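Local atomic coordinates of probable adhesion protein (Pseudomonas aeruginosa PAO1, PDB entry 6R3Z), a protein that binds ferrous iron and other divalent metal ions, probably as the periplasmic solute-binding component of an iron transport system in P. aeruginosa. Residues R6-I11 and K27-P32; A154-A159 and R267-V272; I227-T232 and I251-Y256. All blocks are in the same frame, centred on the assembly; numbering follows the deposited sequence.

Contact 1: residues R6-I11 and K27-P32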
loop_
_atom_site.group_PDB
_atom_site.type_symbol
_atom_site.label_atom_id
_atom_site.label_comp_id
_atom_site.label_asym_id
_atom_site.label_seq_id
_atom_site.Cartn_x
_atom_site.Cartn_y
_atom_site.Cartn_z
ATOM N N ARG A 6 -15.832 -22.316 9.415
ATOM C CA ARG A 6 -15.534 -21.367 8.335
ATOM C C ARG A 6 -14.568 -20.377 8.980
ATOM O O ARG A 6 -14.914 -19.780 10.011
ATOM C CB ARG A 6 -16.817 -20.670 7.852
ATOM C CG ARG A 6 -16.638 -19.725 6.670
ATOM C CD ARG A 6 -17.964 -19.270 6.072
ATOM N NE ARG A 6 -18.207 -19.864 4.752
ATOM C CZ ARG A 6 -19.112 -20.808 4.500
ATOM N NH1 ARG A 6 -19.253 -21.289 3.272
ATOM N NH2 ARG A 6 -19.891 -21.268 5.472
ATOM N N LEU A 7 -13.336 -20.277 8.438
ATOM C CA LEU A 7 -12.291 -19.403 8.998
ATOM C C LEU A 7 -12.721 -17.947 9.130
ATOM O O LEU A 7 -13.343 -17.398 8.225
ATOM C CB LEU A 7 -11.028 -19.398 8.118
ATOM C CG LEU A 7 -10.003 -20.523 8.191
ATOM C CD1 LEU A 7 -8.817 -20.173 7.281
ATOM C CD2 LEU A 7 -9.452 -20.705 9.590
ATOM N N ARG A 8 -12.328 -17.302 10.230
ATOM C CA ARG A 8 -12.551 -15.871 10.424
ATOM C C ARG A 8 -11.148 -15.263 10.396
ATOM O O ARG A 8 -10.337 -15.530 11.287
ATOM C CB ARG A 8 -13.296 -15.600 11.751
ATOM C CG ARG A 8 -14.793 -15.901 11.607
ATOM C CD ARG A 8 -15.657 -15.620 12.840
ATOM N NE ARG A 8 -15.456 -14.280 13.412
ATOM C CZ ARG A 8 -16.045 -13.167 12.977
ATOM N NH1 ARG A 8 -15.811 -12.008 13.579
ATOM N NH2 ARG A 8 -16.871 -13.206 11.940
ATOM N N ILE A 9 -10.849 -14.519 9.330
ATOM C CA ILE A 9 -9.526 -13.936 9.043
ATOM C C ILE A 9 -9.487 -12.420 9.258
ATOM O O ILE A 9 -10.161 -11.667 8.550
ATOM C CB ILE A 9 -9.142 -14.255 7.569
ATOM C CG1 ILE A 9 -9.287 -15.746 7.238
ATOM C CG2 ILE A 9 -7.725 -13.720 7.225
ATOM C CD1 ILE A 9 -9.463 -15.972 5.686
ATOM N N GLY A 10 -8.615 -11.980 10.145
ATOM C CA GLY A 10 -8.436 -10.561 10.377
ATOM C C GLY A 10 -7.454 -9.959 9.396
ATOM O O GLY A 10 -6.507 -10.623 8.969
ATOM N N ILE A 11 -7.713 -8.715 8.987
ATOM C CA ILE A 11 -6.862 -7.920 8.104
ATOM C C ILE A 11 -6.630 -6.554 8.743
ATOM O O ILE A 11 -7.424 -6.133 9.598
ATOM C CB ILE A 11 -7.364 -7.827 6.644
ATOM C CG1 ILE A 11 -8.719 -7.063 6.536
ATOM C CG2 ILE A 11 -7.404 -9.212 5.985
ATOM C CD1 ILE A 11 -8.576 -5.493 6.435
ATOM N N LYS A 27 -15.667 -18.689 0.869
ATOM C CA LYS A 27 -15.298 -19.861 1.684
ATOM C C LYS A 27 -14.848 -19.513 3.113
ATOM O O LYS A 27 -14.736 -20.405 3.962
ATOM C CB LYS A 27 -14.255 -20.716 0.963
ATOM C CG LYS A 27 -14.764 -21.152 -0.417
ATOM C CD LYS A 27 -13.885 -22.167 -1.101
ATOM C CE LYS A 27 -14.536 -22.650 -2.380
ATOM N NZ LYS A 27 -15.654 -23.596 -2.115
ATOM N N ALA A 28 -14.592 -18.228 3.373
ATOM C CA ALA A 28 -14.142 -17.740 4.684
ATOM C C ALA A 28 -14.685 -16.334 4.902
ATOM O O ALA A 28 -15.187 -15.723 3.950
ATOM C CB ALA A 28 -12.613 -17.725 4.738
ATOM N N GLU A 29 -14.595 -15.818 6.139
ATOM C CA GLU A 29 -15.029 -14.453 6.458
ATOM C C GLU A 29 -13.772 -13.554 6.605
ATOM O O GLU A 29 -12.776 -13.964 7.229
ATOM C CB GLU A 29 -15.838 -14.412 7.769
ATOM C CG GLU A 29 -17.203 -15.080 7.720
ATOM C CD GLU A 29 -17.951 -14.865 9.021
ATOM O OE1 GLU A 29 -17.710 -15.637 9.975
ATOM O OE2 GLU A 29 -18.740 -13.897 9.105
ATOM N N VAL A 30 -13.823 -12.334 6.046
ATOM C CA VAL A 30 -12.694 -11.388 6.113
ATOM C C VAL A 30 -13.123 -10.269 7.058
ATOM O O VAL A 30 -14.136 -9.608 6.806
ATOM C CB VAL A 30 -12.296 -10.844 4.713
ATOM C CG1 VAL A 30 -11.004 -10.023 4.791
ATOM C CG2 VAL A 30 -12.164 -11.975 3.688
ATOM N N VAL A 31 -12.366 -10.071 8.155
ATOM C CA VAL A 31 -12.745 -9.140 9.215
ATOM C C VAL A 31 -11.715 -8.027 9.395
ATOM O O VAL A 31 -10.637 -8.301 9.913
ATOM C CB VAL A 31 -13.032 -9.881 10.566
ATOM C CG1 VAL A 31 -13.594 -8.923 11.621
ATOM C CG2 VAL A 31 -13.952 -11.092 10.385
ATOM N N PRO A 32 -12.032 -6.754 9.060
ATOM C CA PRO A 32 -11.066 -5.669 9.308
ATOM C C PRO A 32 -10.886 -5.456 10.809
ATOM O O PRO A 32 -11.867 -5.512 11.569
ATOM C CB PRO A 32 -11.724 -4.443 8.663
ATOM C CG PRO A 32 -12.766 -5.014 7.733
ATOM C CD PRO A 32 -13.261 -6.226 8.447
HETATM O O HOH W 1 -17.146 -18.231 10.649
HETATM O O HOH W 2 -12.924 -21.467 5.861
#
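L7, I9 and I11 exchange main-chain bonds with E29 and V31 across two neighbouring parallel strands. E29 gives its N-H to L7 O at 2.9 Å and returns its own carbonyl to I9 N. The exchange then repeats one step on, where V31 N reaches I9 O at 2.8 Å and V31 O receives I11 N. In this last bond the donor stands 41° out of the carbonyl plane. V31 O is also approached by G10 CA, 3.2 Å away, in a CA-H...O contact that the slim glycine backbone can make readily.

The strands are the two ends of a beta-alpha-beta crossover through helix 14-24, with strand 29-32 at the outer edge of the N-terminal sheet.

Apolar packing fills the face turned to that helix, where branched aliphatic side chains suit a buried sheet surface. I11 has CG1 between backbone N and carbonyl carbon (chi1 65°), the crowded position, which sets CG1 3.9 Å from P32 CA. CD1 of the same isoleucine runs beside P32 CB, while its CG2 branch meets V30 CG1 at 3.9 Å. Earlier in the strand, I9 CD1 touches A28 CB at 3.7 Å. A28, small enough to fit here, also touches Y141 of helix 138-160.

The opposite face carries the charged pair, R8 and E29, beside V31. R8 NH2 forms a salt bridge with E29 OE1 at 3.2 Å, through a weak hydrogen bond, while R8 NE is held more firmly by T55 O. V31 CG2 lies over one face of the guanidinium, toward its rim. A water gives one proton to E29 OE1 and the other to R6 O.

Contact 2: residues A154-A159 and R267-V272. With EDO (1,2-ethanediol), chain H; EDO (1,2-ethanediol), chain I.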
loop_
_atom_site.group_PDB
_atom_site.type_symbol
_atom_site.label_atom_id
_atom_site.label_comp_id
_atom_site.label_asym_id
_atom_site.label_seq_id
_atom_site.Cartn_x
_atom_site.Cartn_y
_atom_site.Cartn_z
ATOM N N ALA A 154 -2.483 -8.090 -15.755
ATOM C CA ALA A 154 -3.264 -7.489 -16.844
ATOM C C ALA A 154 -3.470 -5.987 -16.617
ATOM O O ALA A 154 -3.340 -5.210 -17.556
ATOM C CB ALA A 154 -4.602 -8.209 -17.015
ATOM N N LEU A 155 -3.754 -5.588 -15.363
ATOM C CA LEU A 155 -3.919 -4.210 -14.928
ATOM C C LEU A 155 -2.611 -3.455 -15.258
ATOM O O LEU A 155 -2.657 -2.348 -15.795
ATOM C CB LEU A 155 -4.117 -4.289 -13.400
ATOM C CG LEU A 155 -4.460 -3.081 -12.599
ATOM C CD1 LEU A 155 -5.100 -3.541 -11.308
ATOM C CD2 LEU A 155 -3.205 -2.270 -12.257
ATOM N N ARG A 156 -1.456 -4.066 -14.929
ATOM C CA ARG A 156 -0.150 -3.449 -15.148
ATOM C C ARG A 156 0.134 -3.330 -16.656
ATOM O O ARG A 156 0.537 -2.261 -17.119
ATOM C CB ARG A 156 0.948 -4.235 -14.417
ATOM C CG ARG A 156 2.322 -3.594 -14.574
ATOM C CD ARG A 156 3.388 -4.296 -13.772
ATOM N NE ARG A 156 4.697 -3.677 -13.995
ATOM C CZ ARG A 156 5.537 -4.022 -14.965
ATOM N NH1 ARG A 156 5.225 -5.002 -15.809
ATOM N NH2 ARG A 156 6.704 -3.402 -15.090
ATOM N N ALA A 157 -0.147 -4.412 -17.421
ATOM C CA ALA A 157 0.032 -4.437 -18.873
ATOM C C ALA A 157 -0.821 -3.344 -19.539
ATOM O O ALA A 157 -0.312 -2.639 -20.413
ATOM C CB ALA A 157 -0.344 -5.813 -19.433
ATOM N N ASP A 158 -2.095 -3.182 -19.098
ATOM C CA ASP A 158 -3.034 -2.190 -19.642
ATOM C C ASP A 158 -2.532 -0.763 -19.412
ATOM O O ASP A 158 -2.562 0.057 -20.341
ATOM C CB ASP A 158 -4.448 -2.384 -19.083
ATOM C CG ASP A 158 -5.172 -3.618 -19.606
ATOM O OD1 ASP A 158 -4.719 -4.190 -20.629
ATOM O OD2 ASP A 158 -6.190 -4.007 -18.999
ATOM N N ALA A 159 -1.987 -0.493 -18.207
ATOM C CA ALA A 159 -1.417 0.811 -17.910
ATOM C C ALA A 159 -0.177 1.073 -18.809
ATOM O O ALA A 159 -0.088 2.134 -19.426
ATOM C CB ALA A 159 -1.029 0.876 -16.444
ATOM N N ARG A 267 -5.673 3.258 -11.330
ATOM C CA ARG A 267 -5.620 4.721 -11.345
ATOM C C ARG A 267 -4.220 5.251 -10.997
ATOM O O ARG A 267 -3.761 6.204 -11.639
ATOM C CB ARG A 267 -6.724 5.334 -10.476
ATOM C CG ARG A 267 -8.101 5.102 -11.131
ATOM C CD ARG A 267 -9.103 6.176 -10.752
ATOM N NE ARG A 267 -9.560 6.031 -9.372
ATOM C CZ ARG A 267 -10.627 5.325 -9.009
ATOM N NH1 ARG A 267 -11.343 4.672 -9.920
ATOM N NH2 ARG A 267 -10.984 5.262 -7.735
ATOM N N ASN A 268 -3.522 4.588 -10.048
ATOM C CA ASN A 268 -2.154 4.954 -9.649
ATOM C C ASN A 268 -1.205 4.806 -10.851
ATOM O O ASN A 268 -0.504 5.748 -11.214
ATOM C CB ASN A 268 -1.681 4.077 -8.498
ATOM C CG ASN A 268 -2.128 4.617 -7.155
ATOM O OD1 ASN A 268 -2.664 5.730 -7.059
ATOM N ND2 ASN A 268 -1.911 3.840 -6.101
ATOM N N LEU A 269 -1.219 3.634 -11.481
ATOM C CA LEU A 269 -0.388 3.384 -12.661
ATOM C C LEU A 269 -0.703 4.342 -13.825
ATOM O O LEU A 269 0.221 4.798 -14.502
ATOM C CB LEU A 269 -0.486 1.909 -13.082
ATOM C CG LEU A 269 0.137 0.880 -12.101
ATOM C CD1 LEU A 269 -0.063 -0.546 -12.598
ATOM C CD2 LEU A 269 1.628 1.115 -11.894
ATOM N N ASP A 270 -1.990 4.666 -14.042
ATOM C CA ASP A 270 -2.399 5.584 -15.118
ATOM C C ASP A 270 -1.846 6.989 -14.860
ATOM O O ASP A 270 -1.423 7.653 -15.798
ATOM C CB ASP A 270 -3.923 5.646 -15.253
ATOM C CG ASP A 270 -4.551 4.409 -15.855
ATOM O OD1 ASP A 270 -3.817 3.627 -16.518
ATOM O OD2 ASP A 270 -5.772 4.215 -15.662
ATOM N N THR A 271 -1.856 7.438 -13.577
ATOM C CA THR A 271 -1.351 8.762 -13.202
ATOM C C THR A 271 0.171 8.831 -13.417
ATOM O O THR A 271 0.654 9.811 -13.986
ATOM C CB THR A 271 -1.803 9.117 -11.775
ATOM O OG1 THR A 271 -3.245 9.222 -11.771
ATOM C CG2 THR A 271 -1.173 10.425 -11.267
ATOM N N VAL A 272 0.908 7.766 -13.032
ATOM C CA VAL A 272 2.359 7.722 -13.257
ATOM C C VAL A 272 2.632 7.777 -14.772
ATOM O O VAL A 272 3.495 8.549 -15.199
ATOM C CB VAL A 272 3.040 6.506 -12.576
ATOM C CG1 VAL A 272 4.536 6.460 -12.905
ATOM C CG2 VAL A 272 2.828 6.557 -11.055
HETATM C C1 EDO H . -6.917 2.007 -18.568
HETATM O O1 EDO H . -6.486 3.356 -18.470
HETATM C C2 EDO H . -5.675 1.104 -18.651
HETATM O O2 EDO H . -4.828 1.359 -17.545
HETATM C C1 EDO I . -8.023 -1.948 -23.426
HETATM O O1 EDO I . -8.213 -0.751 -22.684
HETATM C C2 EDO I . -6.867 -2.771 -22.807
HETATM O O2 EDO I . -5.667 -2.001 -22.773
HETATM O O HOH W 3 -1.860 4.272 -18.423
#
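L269 lays its side chain over the flank of helix 138-160, its CD1 meeting L155 CD2 at 3.6 Å. The two leucines cross at about a right angle, touching branch to branch. The same CD1 of L269 rests against the main chain of R156, 3.9 Å from CA. Nearer the backbone, L269 CB abuts A159 CB at 3.6 Å. A methyl group suits this spot, because here the two helices come close enough for beta carbons to touch. I116 of helix 116-133 packs on L155, R156 and L269 together, adding a third helix to the apolar patch.

At the outer side the chemistry turns polar. D270 OD1 lies 3.9 Å from A159 CB, and the carboxylate is linked to the other helix through water: one molecule donates both to D270 OD1 at 2.8 Å and to A159 O at 3.0 Å. An aspartate is well placed at this wetter margin. A 1,2-ethanediol, probably from the crystallisation liquor, also grips it, with hydroxyl O2 donating to OD1 and O1 to OD2.

The segment axes approach to 9.4 Å and run nearly parallel, 23° apart. Because helix 138-160 begins beside the N-terminal sheet and here ends against helix 260-277 of the C-terminal lobe, the contact belongs to the long linking helix characteristic of this metal-binding family of solute-binding proteins, in which such a helix spans the two lobes.

Contact 3: residues I227-T232 and I251-Y256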
loop_
_atom_site.group_PDB
_atom_site.type_symbol
_atom_site.label_atom_id
_atom_site.label_comp_id
_atom_site.label_asym_id
_atom_site.label_seq_id
_atom_site.Cartn_x
_atom_site.Cartn_y
_atom_site.Cartn_z
ATOM N N ILE A 227 -3.941 11.585 -2.210
ATOM C CA ILE A 227 -5.378 11.776 -2.367
ATOM C C ILE A 227 -6.080 11.470 -1.008
ATOM O O ILE A 227 -7.019 12.174 -0.630
ATOM C CB ILE A 227 -5.959 10.854 -3.485
ATOM C CG1 ILE A 227 -5.323 11.143 -4.864
ATOM C CG2 ILE A 227 -7.489 10.978 -3.550
ATOM C CD1 ILE A 227 -5.576 10.033 -5.964
ATOM N N ASP A 228 -5.638 10.384 -0.314
ATOM C CA ASP A 228 -6.300 9.830 0.868
ATOM C C ASP A 228 -6.415 10.764 2.056
ATOM O O ASP A 228 -7.530 11.121 2.430
ATOM C CB ASP A 228 -5.649 8.504 1.278
ATOM C CG ASP A 228 -6.001 7.364 0.335
ATOM O OD1 ASP A 228 -6.838 7.585 -0.595
ATOM O OD2 ASP A 228 -5.429 6.262 0.498
ATOM N N PHE A 229 -5.312 11.133 2.666
ATOM C CA PHE A 229 -5.377 12.046 3.826
ATOM C C PHE A 229 -4.427 13.191 3.476
ATOM O O PHE A 229 -3.237 13.155 3.791
ATOM C CB PHE A 229 -5.023 11.296 5.129
ATOM C CG PHE A 229 -6.065 10.265 5.501
ATOM C CD1 PHE A 229 -7.194 10.622 6.233
ATOM C CD2 PHE A 229 -5.942 8.939 5.079
ATOM C CE1 PHE A 229 -8.170 9.668 6.558
ATOM C CE2 PHE A 229 -6.917 7.987 5.400
ATOM C CZ PHE A 229 -8.023 8.353 6.143
ATOM N N PRO A 230 -4.920 14.131 2.654
ATOM C CA PRO A 230 -4.038 15.171 2.097
ATOM C C PRO A 230 -3.507 16.171 3.114
ATOM O O PRO A 230 -4.063 16.309 4.208
ATOM C CB PRO A 230 -4.916 15.840 1.038
ATOM C CG PRO A 230 -6.302 15.664 1.582
ATOM C CD PRO A 230 -6.305 14.289 2.155
ATOM N N SER A 231 -2.412 16.851 2.734
ATOM C CA SER A 231 -1.746 17.862 3.562
ATOM C C SER A 231 -2.018 19.262 3.016
ATOM O O SER A 231 -2.030 19.462 1.801
ATOM C CB SER A 231 -0.244 17.588 3.600
ATOM O OG SER A 231 0.037 16.406 4.335
ATOM N N THR A 232 -2.162 20.245 3.920
ATOM C CA THR A 232 -2.489 21.633 3.568
ATOM C C THR A 232 -1.337 22.456 2.936
ATOM O O THR A 232 -1.610 23.525 2.400
ATOM C CB THR A 232 -3.065 22.368 4.800
ATOM O OG1 THR A 232 -2.122 22.305 5.870
ATOM C CG2 THR A 232 -4.405 21.790 5.256
ATOM N N ILE A 251 -4.375 3.794 -1.010
ATOM C CA ILE A 251 -5.424 2.740 -0.910
ATOM C C ILE A 251 -5.736 2.550 0.608
ATOM O O ILE A 251 -5.560 1.469 1.189
ATOM C CB ILE A 251 -5.037 1.438 -1.673
ATOM C CG1 ILE A 251 -4.417 1.797 -3.083
ATOM C CG2 ILE A 251 -6.281 0.495 -1.780
ATOM C CD1 ILE A 251 -3.913 0.621 -3.956
ATOM N N SER A 252 -6.098 3.671 1.272
ATOM C CA SER A 252 -6.311 3.673 2.717
ATOM C C SER A 252 -7.559 4.436 3.139
ATOM O O SER A 252 -7.791 4.557 4.340
ATOM C CB SER A 252 -5.100 4.314 3.389
ATOM O OG SER A 252 -5.083 5.711 3.120
ATOM N N TYR A 253 -8.348 4.956 2.183
ATOM C CA TYR A 253 -9.530 5.774 2.498
ATOM C C TYR A 253 -10.860 5.096 2.176
ATOM O O TYR A 253 -11.008 4.566 1.091
ATOM C CB TYR A 253 -9.437 7.095 1.702
ATOM C CG TYR A 253 -10.461 8.126 2.114
ATOM C CD1 TYR A 253 -10.228 8.972 3.193
ATOM C CD2 TYR A 253 -11.672 8.247 1.436
ATOM C CE1 TYR A 253 -11.178 9.913 3.595
ATOM C CE2 TYR A 253 -12.633 9.178 1.832
ATOM C CZ TYR A 253 -12.382 10.008 2.914
ATOM O OH TYR A 253 -13.300 10.956 3.303
ATOM N N GLY A 254 -11.846 5.216 3.066
ATOM C CA GLY A 254 -13.190 4.731 2.767
ATOM C C GLY A 254 -13.460 3.276 3.063
ATOM O O GLY A 254 -12.731 2.673 3.842
ATOM N N ASP A 255 -14.552 2.731 2.501
ATOM C CA ASP A 255 -14.993 1.346 2.718
ATOM C C ASP A 255 -13.996 0.283 2.253
ATOM O O ASP A 255 -13.262 0.486 1.280
ATOM C CB ASP A 255 -16.342 1.064 2.028
ATOM C CG ASP A 255 -17.538 1.924 2.438
ATOM O OD1 ASP A 255 -17.456 2.608 3.489
ATOM O OD2 ASP A 255 -18.548 1.913 1.704
ATOM N N TYR A 256 -14.032 -0.880 2.918
ATOM C CA TYR A 256 -13.246 -2.026 2.485
ATOM C C TYR A 256 -14.060 -2.708 1.385
ATOM O O TYR A 256 -15.290 -2.744 1.457
ATOM C CB TYR A 256 -13.042 -3.016 3.627
ATOM C CG TYR A 256 -12.231 -2.443 4.762
ATOM C CD1 TYR A 256 -10.842 -2.365 4.681
ATOM C CD2 TYR A 256 -12.849 -1.973 5.917
ATOM C CE1 TYR A 256 -10.086 -1.831 5.724
ATOM C CE2 TYR A 256 -12.105 -1.435 6.966
ATOM C CZ TYR A 256 -10.720 -1.389 6.872
ATOM O OH TYR A 256 -9.964 -0.923 7.911
HETATM O O HOH W 4 -8.231 5.087 -0.903
#
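D228 OD2 is gripped twice by S252, whose hydroxyl OG donates at 2.7 Å and whose backbone N-H donates at 2.8 Å. Both donors come from the same face of the carboxylate plane, and the hydroxyl meets the oxygen on its anti side, 33° out of that plane. They can converge because S252 OG is turned between its own backbone N and carbonyl carbon (chi1 71°). Serine suits the place: its short side chain carries a donor right beside the main-chain one. A weak bond from H250 N adds to the hold on OD2. D228 is buried, and these donors would be expected to stabilise its negative charge.

The second oxygen, OD1, lies 3.5 Å from Y253 CB and close to a water, 2.9 Å away, that accepts the N-H of Y253. The carboxylate is therefore bonded to the main chain of S252 directly and of Y253 through water.

Alongside, two aromatic rings meet. The edge of Y253 points at the face of F229 in a T-shaped pair, with planes 62° apart and Y253 CD1 3.7 Å from F229 CZ. The F229 ring offers its own edge to S252 O, CE2 being 3.7 Å from that oxygen, so the phenyl has the tyrosine over one face and the serine carbonyl at its edge. F229 also touches N39, near metal ligand H41 in the sequence.

Both loops follow parallel strands, 220-226 and 244-248, neighbours in the C-terminal sheet. H250, just before I251, is one of six histidines at the nickel ion, and the side chain of S252 lies about 7 Å from the metal. D228, bonded weakly to the N of H250, is probably a second-shell residue, consistent with steadying the loop that carries this ligand into the metal-binding cleft of a bacterial solute-binding protein of family 9.

In the fold
From the N terminus, contact 1 comes first, closing the short loop through helix 14-24 and starting the N-terminal sheet. It is complete before contact 2 opens. Residues 154-159 lie at the end of helix 138-160, and their partner 267-272 comes over a hundred residues later, so contact 2 encloses nearly the whole C-terminal lobe. Contact 3 is nested inside that span, joining the loops after strands 220-226 and 244-248, with helix 234-241 between, beside the metal site. Contacts 1 and 2 stay about 17 Å apart at their nearest atoms, whereas contacts 1 and 3 meet: Y256 packs on P32 and I11, bringing the metal-site loop against the N-terminal lobe.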